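PDB 3CH0: glycerophosphodiester phosphodiesterase from Cytophaga hutchinsonii ATCC 33406, which belongs to the glycerophosphodiester phosphodiesterase family, whose members are built on a TIM-barrel fold. Local coordinates for residues T168-V178 and D190-E198. Sequence-based numbering, arbitrary orientation.
With EDO (1,2-ethanediol), chain D.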
ATOM      1  N   THR A 168      -7.437   3.283  14.363  1.00 13.63           N
ATOM      2  CA  THR A 168      -6.332   2.458  14.842  1.00 15.24           C
ATOM      3  C   THR A 168      -6.563   0.969  14.785  1.00 18.16           C
ATOM      4  O   THR A 168      -5.705   0.246  14.297  1.00 16.47           O
ATOM      5  CB  THR A 168      -5.989   2.851  16.312  1.00 16.39           C
ATOM      6  OG1 THR A 168      -5.631   4.228  16.306  1.00 18.39           O
ATOM      7  CG2 THR A 168      -4.908   1.942  16.909  1.00 16.56           C
ATOM      8  N   ASP A 169      -7.709   0.484  15.245  0.50 16.42           N
ATOM      9  CA  ASP A 169      -7.895  -0.950  15.353  0.50 16.47           C
ATOM     10  C   ASP A 169      -8.211  -1.624  14.023  0.50 14.62           C
ATOM     11  O   ASP A 169      -8.288  -2.832  13.975  0.50 16.42           O
ATOM     12  CB  ASP A 169      -8.950  -1.310  16.395  0.50 16.79           C
ATOM     13  CG  ASP A 169      -8.529  -0.920  17.802  0.50 16.77           C
ATOM     14  OD1 ASP A 169      -7.298  -0.840  18.087  0.50 20.82           O
ATOM     15  OD2 ASP A 169      -9.440  -0.728  18.626  0.50 29.13           O
ATOM     16  N   ARG A 170      -8.396  -0.821  12.968  1.00 13.65           N
ATOM     17  CA  ARG A 170      -8.615  -1.338  11.613  1.00 13.13           C
ATOM     18  C   ARG A 170      -7.460  -0.971  10.659  1.00 12.71           C
ATOM     19  O   ARG A 170      -7.619  -1.047   9.462  1.00 13.80           O
ATOM     20  CB  ARG A 170      -9.964  -0.846  11.052  1.00 13.47           C
ATOM     21  CG  ARG A 170     -11.102  -1.617  11.682  1.00 12.08           C
ATOM     22  CD  ARG A 170     -12.467  -1.192  11.215  1.00 15.30           C
ATOM     23  NE  ARG A 170     -12.819   0.114  11.713  1.00 15.02           N
ATOM     24  CZ  ARG A 170     -13.004   1.213  10.987  1.00 15.58           C
ATOM     25  NH1 ARG A 170     -12.905   1.238   9.659  1.00 14.09           N
ATOM     26  NH2 ARG A 170     -13.346   2.342  11.595  1.00 17.22           N
ATOM     27  N   PHE A 171      -6.329  -0.575  11.240  1.00 12.97           N
ATOM     28  CA  PHE A 171      -5.203  -0.066  10.497  1.00 11.90           C
ATOM     29  C   PHE A 171      -3.990  -0.965  10.650  1.00 13.65           C
ATOM     30  O   PHE A 171      -3.616  -1.361  11.760  1.00 14.94           O
ATOM     31  CB  PHE A 171      -4.792   1.343  10.937  1.00 12.93           C
ATOM     32  CG  PHE A 171      -4.123   2.093   9.821  1.00 13.00           C
ATOM     33  CD1 PHE A 171      -2.755   1.923   9.585  1.00 12.92           C
ATOM     34  CD2 PHE A 171      -4.845   2.900   8.949  1.00 11.90           C
ATOM     35  CE1 PHE A 171      -2.151   2.555   8.452  1.00 12.83           C
ATOM     36  CE2 PHE A 171      -4.221   3.521   7.892  1.00 14.19           C
ATOM     37  CZ  PHE A 171      -2.902   3.355   7.665  1.00 14.64           C
ATOM     38  N   THR A 172      -3.355  -1.310   9.526  1.00 12.02           N
ATOM     39  CA  THR A 172      -2.019  -1.912   9.542  1.00 10.31           C
ATOM     40  C   THR A 172      -1.055  -1.009   8.837  1.00 11.69           C
ATOM     41  O   THR A 172      -1.385  -0.492   7.775  1.00 11.79           O
ATOM     42  CB  THR A 172      -2.019  -3.292   8.815  1.00 12.76           C
ATOM     43  OG1 THR A 172      -3.013  -4.128   9.437  1.00 13.60           O
ATOM     44  CG2 THR A 172      -0.649  -3.971   8.850  1.00 13.61           C
ATOM     45  N   LEU A 173       0.107  -0.786   9.442  1.00 11.71           N
ATOM     46  CA  LEU A 173       1.151   0.066   8.887  1.00  9.99           C
ATOM     47  C   LEU A 173       2.203  -0.894   8.324  1.00 11.67           C
ATOM     48  O   LEU A 173       2.730  -1.735   9.055  1.00 10.62           O
ATOM     49  CB  LEU A 173       1.776   0.967   9.964  1.00 10.32           C
ATOM     50  CG  LEU A 173       2.690   2.082   9.505  1.00 15.12           C
ATOM     51  CD1 LEU A 173       4.010   1.535   8.909  1.00 15.47           C
ATOM     52  CD2 LEU A 173       1.953   3.121   8.600  1.00 14.92           C
ATOM     53  N   GLN A 174       2.463  -0.786   7.028  1.00  9.16           N
ATOM     54  CA  GLN A 174       3.406  -1.671   6.367  1.00  9.03           C
ATOM     55  C   GLN A 174       4.597  -0.900   5.900  1.00  8.51           C
ATOM     56  O   GLN A 174       4.533   0.292   5.612  1.00  9.77           O
ATOM     57  CB  GLN A 174       2.812  -2.425   5.184  1.00 10.60           C
ATOM     58  CG  GLN A 174       2.272  -1.508   4.120  1.00 10.96           C
ATOM     59  CD  GLN A 174       1.599  -2.179   2.916  1.00 10.45           C
ATOM     60  OE1 GLN A 174       1.927  -3.321   2.555  1.00  9.89           O
ATOM     61  NE2 GLN A 174       0.755  -1.393   2.195  1.00  9.65           N
ATOM     62  N   SER A 175       5.768  -1.542   5.903  1.00  8.66           N
ATOM     63  CA  SER A 175       6.938  -0.896   5.337  1.00  8.60           C
ATOM     64  C   SER A 175       8.019  -1.907   5.016  1.00  8.01           C
ATOM     65  O   SER A 175       8.135  -2.938   5.669  1.00  8.31           O
ATOM     66  CB  SER A 175       7.527   0.182   6.273  1.00  8.44           C
ATOM     67  OG  SER A 175       8.452   1.018   5.618  1.00 10.07           O
ATOM     68  N   PHE A 176       8.828  -1.563   4.004  1.00  9.79           N
ATOM     69  CA  PHE A 176      10.088  -2.263   3.797  1.00  9.44           C
ATOM     70  C   PHE A 176      11.163  -1.776   4.751  1.00  9.96           C
ATOM     71  O   PHE A 176      12.239  -2.453   4.893  1.00 11.59           O
ATOM     72  CB  PHE A 176      10.627  -2.001   2.389  1.00  9.04           C
ATOM     73  CG  PHE A 176       9.931  -2.750   1.315  1.00 10.32           C
ATOM     74  CD1 PHE A 176      10.248  -4.068   1.041  1.00 11.56           C
ATOM     75  CD2 PHE A 176       9.002  -2.151   0.531  1.00  9.88           C
ATOM     76  CE1 PHE A 176       9.604  -4.762   0.047  1.00 12.67           C
ATOM     77  CE2 PHE A 176       8.380  -2.857  -0.488  1.00 11.59           C
ATOM     78  CZ  PHE A 176       8.659  -4.180  -0.690  1.00 10.49           C
ATOM     79  N   ASP A 177      10.992  -0.564   5.275  1.00 10.92           N
ATOM     80  CA  ASP A 177      12.045   0.164   6.027  1.00  9.19           C
ATOM     81  C   ASP A 177      11.959  -0.304   7.460  1.00 11.15           C
ATOM     82  O   ASP A 177      11.052   0.090   8.170  1.00 12.03           O
ATOM     83  CB  ASP A 177      11.821   1.666   5.925  1.00 10.00           C
ATOM     84  CG  ASP A 177      12.960   2.484   6.479  1.00 11.99           C
ATOM     85  OD1 ASP A 177      13.838   1.920   7.184  1.00 11.79           O
ATOM     86  OD2 ASP A 177      12.964   3.681   6.192  1.00 11.77           O
ATOM     87  N   VAL A 178      12.893  -1.177   7.889  1.00  9.84           N
ATOM     88  CA  VAL A 178      12.901  -1.661   9.268  1.00  9.44           C
ATOM     89  C   VAL A 178      12.923  -0.534  10.298  1.00  9.01           C
ATOM     90  O   VAL A 178      12.415  -0.680  11.391  1.00 11.82           O
ATOM     91  CB  VAL A 178      14.027  -2.679   9.493  1.00 10.79           C
ATOM     92  CG1 VAL A 178      13.727  -3.969   8.711  1.00 13.86           C
ATOM     93  CG2 VAL A 178      15.409  -2.095   9.160  1.00 12.11           C
ATOM     94  N   ASP A 190       0.033  -0.018  19.563  1.00 16.81           N
ATOM     95  CA  ASP A 190      -1.335  -0.463  19.308  1.00 19.11           C
ATOM     96  C   ASP A 190      -1.671  -0.590  17.814  1.00 18.21           C
ATOM     97  O   ASP A 190      -2.766  -1.093  17.441  1.00 20.59           O
ATOM     98  CB  ASP A 190      -2.395   0.380  20.022  1.00 20.36           C
ATOM     99  CG  ASP A 190      -2.323   1.866  19.708  1.00 29.88           C
ATOM    100  OD1 ASP A 190      -1.266   2.377  19.270  1.00 36.49           O
ATOM    101  OD2 ASP A 190      -3.350   2.551  19.991  1.00 32.66           O
ATOM    102  N   ILE A 191      -0.758  -0.146  16.939  1.00 14.89           N
ATOM    103  CA  ILE A 191      -1.032  -0.224  15.506  1.00 12.42           C
ATOM    104  C   ILE A 191      -0.315  -1.427  14.917  1.00 13.28           C
ATOM    105  O   ILE A 191       0.881  -1.576  15.073  1.00 12.57           O
ATOM    106  CB  ILE A 191      -0.617   1.041  14.789  1.00 12.88           C
ATOM    107  CG1 ILE A 191      -1.415   2.239  15.317  1.00 14.90           C
ATOM    108  CG2 ILE A 191      -0.737   0.855  13.229  1.00 14.28           C
ATOM    109  CD1 ILE A 191      -0.888   3.574  14.795  1.00 13.23           C
ATOM    110  N   LYS A 192      -1.081  -2.354  14.357  1.00 12.86           N
ATOM    111  CA  LYS A 192      -0.555  -3.582  13.765  1.00 11.78           C
ATOM    112  C   LYS A 192       0.480  -3.236  12.681  1.00 12.25           C
ATOM    113  O   LYS A 192       0.251  -2.284  11.952  1.00 12.77           O
ATOM    114  CB  LYS A 192      -1.639  -4.421  13.115  1.00 11.72           C
ATOM    115  CG  LYS A 192      -2.575  -5.118  14.097  1.00 15.94           C
ATOM    116  CD  LYS A 192      -3.585  -6.055  13.393  1.00 13.81           C
ATOM    117  CE  LYS A 192      -4.586  -5.304  12.485  1.00 16.97           C
ATOM    118  NZ  LYS A 192      -5.453  -4.342  13.193  1.00 15.75           N
ATOM    119  N   LEU A 193       1.583  -4.000  12.599  1.00 11.79           N
ATOM    120  CA  LEU A 193       2.594  -3.773  11.581  1.00  9.29           C
ATOM    121  C   LEU A 193       2.685  -4.947  10.636  1.00 10.00           C
ATOM    122  O   LEU A 193       2.591  -6.118  11.032  1.00 10.82           O
ATOM    123  CB  LEU A 193       3.931  -3.499  12.242  1.00 11.02           C
ATOM    124  CG  LEU A 193       3.985  -2.337  13.215  1.00 10.86           C
ATOM    125  CD1 LEU A 193       5.411  -2.198  13.781  1.00 11.75           C
ATOM    126  CD2 LEU A 193       3.543  -1.023  12.550  1.00 10.68           C
ATOM    127  N   SER A 194       2.962  -4.617   9.369  1.00  9.19           N
ATOM    128  CA  SER A 194       3.300  -5.561   8.376  1.00  9.44           C
ATOM    129  C   SER A 194       4.707  -5.319   7.808  1.00  8.86           C
ATOM    130  O   SER A 194       5.066  -4.198   7.380  1.00 10.53           O
ATOM    131  CB  SER A 194       2.290  -5.464   7.224  1.00  9.96           C
ATOM    132  OG  SER A 194       2.714  -6.313   6.124  1.00 10.63           O
ATOM    133  N   TYR A 195       5.508  -6.400   7.801  1.00 10.00           N
ATOM    134  CA  TYR A 195       6.846  -6.359   7.337  1.00  9.49           C
ATOM    135  C   TYR A 195       6.936  -6.833   5.879  1.00  7.47           C
ATOM    136  O   TYR A 195       6.692  -7.990   5.546  1.00 10.24           O
ATOM    137  CB  TYR A 195       7.641  -7.334   8.235  1.00 11.75           C
ATOM    138  CG  TYR A 195       9.088  -7.543   7.953  1.00 10.85           C
ATOM    139  CD1 TYR A 195       9.893  -6.515   7.465  1.00 10.65           C
ATOM    140  CD2 TYR A 195       9.695  -8.724   8.361  1.00 10.63           C
ATOM    141  CE1 TYR A 195      11.272  -6.705   7.282  1.00 10.21           C
ATOM    142  CE2 TYR A 195      11.035  -8.931   8.198  1.00 10.27           C
ATOM    143  CZ  TYR A 195      11.826  -7.932   7.685  1.00 10.78           C
ATOM    144  OH  TYR A 195      13.207  -8.066   7.510  1.00 13.99           O
ATOM    145  N   LEU A 196       7.214  -5.861   5.020  1.00  7.75           N
ATOM    146  CA  LEU A 196       7.385  -6.083   3.607  1.00  7.80           C
ATOM    147  C   LEU A 196       8.796  -6.567   3.330  1.00  8.38           C
ATOM    148  O   LEU A 196       9.775  -5.978   3.790  1.00 10.79           O
ATOM    149  CB  LEU A 196       7.125  -4.821   2.798  1.00  8.20           C
ATOM    150  CG  LEU A 196       5.691  -4.342   2.757  1.00  8.49           C
ATOM    151  CD1 LEU A 196       5.533  -2.899   2.238  1.00 10.54           C
ATOM    152  CD2 LEU A 196       4.904  -5.321   1.870  1.00 10.64           C
ATOM    153  N   VAL A 197       8.872  -7.657   2.559  1.00  8.66           N
ATOM    154  CA  VAL A 197      10.126  -8.328   2.231  1.00  9.71           C
ATOM    155  C   VAL A 197      10.188  -8.615   0.748  1.00 11.51           C
ATOM    156  O   VAL A 197       9.282  -9.181   0.169  1.00 10.14           O
ATOM    157  CB  VAL A 197      10.303  -9.642   3.036  1.00 12.56           C
ATOM    158  CG1 VAL A 197      11.566 -10.411   2.489  1.00 12.98           C
ATOM    159  CG2 VAL A 197      10.348  -9.278   4.515  1.00 12.45           C
ATOM    160  N   GLU A 198      11.300  -8.222   0.142  1.00 11.13           N
ATOM    161  CA  GLU A 198      11.528  -8.544  -1.294  1.00 13.00           C
ATOM    162  C   GLU A 198      12.909  -9.138  -1.622  1.00 12.29           C
ATOM    163  O   GLU A 198      13.202  -9.315  -2.790  1.00 16.91           O
ATOM    164  CB  GLU A 198      11.246  -7.324  -2.179  1.00 13.29           C
ATOM    165  CG  GLU A 198      12.174  -6.208  -2.035  1.00 16.50           C
ATOM    166  CD  GLU A 198      11.844  -5.060  -2.978  1.00 24.80           C
ATOM    167  OE1 GLU A 198      10.998  -5.240  -3.895  1.00 29.11           O
ATOM    168  OE2 GLU A 198      12.452  -3.991  -2.773  1.00 36.21           O
TER
HETATM  169  C1  EDO D 274      12.014 -11.428  -4.991  1.00 26.48           C
HETATM  170  O1  EDO D 274      13.397 -11.299  -4.620  1.00 20.40           O
HETATM  171  C2  EDO D 274      11.827 -10.974  -6.423  1.00 25.97           C
HETATM  172  O2  EDO D 274      10.567 -11.293  -6.980  1.00 28.06           O
HETATM  173  O   HOH W   1      -4.047  -2.014  14.284  1.00 14.16           O
HETATM  174  O   HOH W   2      -3.033   4.731  17.756  1.00 32.01           O
HETATM  175  O   HOH W   3      -5.056  -1.975  17.150  1.00 31.48           O
HETATM  176  O   HOH W   4       1.617  -5.754   3.736  1.00 10.02           O
HETATM  177  O   HOH W   5      12.364  -5.141   4.148  1.00 11.40           O
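With CG of Phe176 anti to its own carbonyl carbon (chi1 -76°) and CG of Leu196 set the same way (chi1 -69°), the phenyl ring is laid flat against the leucine. Leu196 CB sits over the middle of one face, 3.6 Å from the ring centroid of Phe176 and almost on the ring normal, a CH-pi contact. The Glu198 carboxylate lies beyond the opposite face, offset toward the rim, while Glu198 CG reaches Phe176 CE1 at 3.6 Å.

Before this point in the chain, strands 171-175 and 192-197 run parallel. Leu173 gives its N-H to Lys192 O at 2.9 Å, and Leu173 O accepts from Ser194 N; Ser175 then repeats the pattern, donating to Ser194 O and accepting from Leu196 N. Thr172, Gln174 and Ser194 share one face of the sheet, where Gln174 CB meets Ser194 CB at 3.7 Å. A water joins Gln174 OE1 to Ser194 OG, and NE2 of the same amide bonds Glu41, so both ends of this buried group are satisfied. On the other face Leu193 CD2 packs on Leu173 CB at 3.7 Å, with Val158 of helix 151-164 against Leu173. At the start of the strands a second water accepts from Lys192 N and NZ and lies within hydrogen-bonding distance of Thr168 O and Phe171 O.

Helix 178-187, whose N-cap is Asp177, connects the two strands, making this a beta-alpha-beta unit of the TIM barrel, flanked by strands 132-137 and 216-219.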